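Local coordinates for XRE-family like protein (Pseudomonas syringae pv. tomato, PDB 3F6W) that probably binds DNA through a helix-turn-helix domain, as a member of the XRE family of transcriptional regulators, at residues Leu16-Glu21 and Tyr71-Lys76. Sequence-based numbering, arbitrary orientation.
Sequences LDLLLE and YALLSK
Leu73 pushes its forked end between Leu18 and Leu19, giving one methyl to each. On one branch, CD2 of Leu73 lies 3.7 Å from CD1 of Leu18 and 4.0 Å from its CB, so it rests along that side chain and not merely against its end; the two leucines meet at a slant. The other branch, CD1 of Leu73, comes to 3.6 Å from CD2 of Leu19, and here the side chains cross at about a right angle. A chi1 of -158° carries CG of Leu73 away from its own backbone N, toward the facing helix. The CB of Leu18 already points at the facing helix; that of Leu19 does not, and its branch end supplies the approach. Side chains fill the space between the backbones, CA of Leu18 and CA of Leu73 being 8.0 Å apart, and the two segments bury 176 Å² in total.

This packing joins the long helix 3-26 to helix 70-78, the first and last helices of the chain, with both segments falling within the helix-turn-helix family region. Leu19 extends the same apolar layer to Phe59, Phe62 and Cys63 of helix 56-66, while Leu18 also packs on Ser1 of the second subunit. Between two exposed residues, NZ of Lys76 remains 6.2 Å from OE1 of Glu21, too far for a salt bridge. With no hydrogen bond between the segments and all three touching leucines buried, their direct contact is non-directional, depending on the fit of methyl groups and the exclusion of water.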
# COMPACT_ATOMS: atom_id res chain seq x y z
N LEU A 16 0.66 -6.42 -9.59
CA LEU A 16 1.62 -7.37 -10.18
C LEU A 16 1.46 -8.78 -9.58
O LEU A 16 1.56 -9.79 -10.30
CB LEU A 16 3.06 -6.90 -10.01
CG LEU A 16 3.50 -5.63 -10.76
CD1 LEU A 16 4.99 -5.40 -10.54
CD2 LEU A 16 3.14 -5.71 -12.25
N ASP A 17 1.25 -8.85 -8.27
CA ASP A 17 1.01 -10.12 -7.57
C ASP A 17 -0.18 -10.84 -8.20
O ASP A 17 -0.10 -12.03 -8.54
CB ASP A 17 0.76 -9.81 -6.07
CG ASP A 17 0.81 -11.04 -5.17
OD1 ASP A 17 1.26 -12.13 -5.62
OD2 ASP A 17 0.42 -10.91 -3.97
N LEU A 18 -1.28 -10.11 -8.38
CA LEU A 18 -2.47 -10.69 -9.01
C LEU A 18 -2.22 -11.13 -10.43
O LEU A 18 -2.75 -12.16 -10.86
CB LEU A 18 -3.65 -9.71 -8.97
CG LEU A 18 -4.17 -9.41 -7.55
CD1 LEU A 18 -5.10 -8.20 -7.57
CD2 LEU A 18 -4.86 -10.64 -6.95
N LEU A 19 -1.41 -10.37 -11.17
CA LEU A 19 -1.16 -10.71 -12.57
C LEU A 19 -0.32 -11.96 -12.68
O LEU A 19 -0.50 -12.77 -13.59
CB LEU A 19 -0.45 -9.58 -13.31
CG LEU A 19 -1.29 -8.39 -13.74
CD1 LEU A 19 -0.40 -7.28 -14.26
CD2 LEU A 19 -2.29 -8.82 -14.81
N LEU A 20 0.64 -12.10 -11.76
CA LEU A 20 1.48 -13.29 -11.75
C LEU A 20 0.62 -14.50 -11.39
O LEU A 20 0.71 -15.55 -12.03
CB LEU A 20 2.64 -13.13 -10.77
CG LEU A 20 3.57 -14.32 -10.57
CD1 LEU A 20 4.20 -14.74 -11.90
CD2 LEU A 20 4.65 -13.97 -9.56
N GLU A 21 -0.22 -14.36 -10.37
CA GLU A 21 -1.16 -15.42 -10.03
C GLU A 21 -1.97 -15.84 -11.27
O GLU A 21 -2.16 -17.03 -11.53
CB GLU A 21 -2.11 -14.94 -8.95
CG GLU A 21 -3.09 -15.98 -8.44
CD GLU A 21 -3.76 -15.49 -7.17
OE1 GLU A 21 -4.65 -14.63 -7.27
OE2 GLU A 21 -3.37 -15.95 -6.07
N TYR A 71 -11.04 -5.49 -16.69
CA TYR A 71 -11.98 -4.71 -15.89
C TYR A 71 -12.26 -5.41 -14.56
O TYR A 71 -12.35 -4.77 -13.51
CB TYR A 71 -13.29 -4.49 -16.66
CG TYR A 71 -13.13 -3.67 -17.91
CD1 TYR A 71 -13.31 -2.29 -17.90
CD2 TYR A 71 -12.79 -4.27 -19.12
CE1 TYR A 71 -13.16 -1.54 -19.05
CE2 TYR A 71 -12.63 -3.52 -20.28
CZ TYR A 71 -12.81 -2.16 -20.23
OH TYR A 71 -12.66 -1.43 -21.38
N ALA A 72 -12.40 -6.73 -14.61
CA ALA A 72 -12.68 -7.52 -13.42
C ALA A 72 -11.48 -7.52 -12.47
O ALA A 72 -11.65 -7.45 -11.25
CB ALA A 72 -13.07 -8.95 -13.79
N LEU A 73 -10.27 -7.61 -13.02
CA LEU A 73 -9.09 -7.62 -12.17
C LEU A 73 -8.97 -6.28 -11.44
O LEU A 73 -8.74 -6.23 -10.24
CB LEU A 73 -7.82 -7.92 -12.98
CG LEU A 73 -6.63 -8.46 -12.17
CD1 LEU A 73 -5.43 -8.73 -13.07
CD2 LEU A 73 -6.24 -7.54 -11.03
N LEU A 74 -9.14 -5.19 -12.18
CA LEU A 74 -9.09 -3.87 -11.55
C LEU A 74 -10.14 -3.72 -10.44
O LEU A 74 -9.87 -3.14 -9.38
CB LEU A 74 -9.28 -2.78 -12.59
CG LEU A 74 -8.07 -2.64 -13.51
CD1 LEU A 74 -8.36 -1.59 -14.56
CD2 LEU A 74 -6.83 -2.26 -12.69
N SER A 75 -11.34 -4.23 -10.69
CA SER A 75 -12.42 -4.13 -9.72
C SER A 75 -12.07 -4.85 -8.42
O SER A 75 -12.33 -4.35 -7.32
CB SER A 75 -13.70 -4.72 -10.31
OG SER A 75 -14.17 -3.88 -11.34
N LYS A 76 -11.47 -6.02 -8.57
CA LYS A 76 -11.04 -6.82 -7.45
C LYS A 76 -9.95 -6.11 -6.66
O LYS A 76 -9.97 -6.09 -5.44
CB LYS A 76 -10.53 -8.16 -7.95
CG LYS A 76 -9.79 -8.98 -6.93
CD LYS A 76 -9.34 -10.28 -7.56
CE LYS A 76 -10.44 -10.84 -8.44
NZ LYS A 76 -10.08 -12.14 -9.07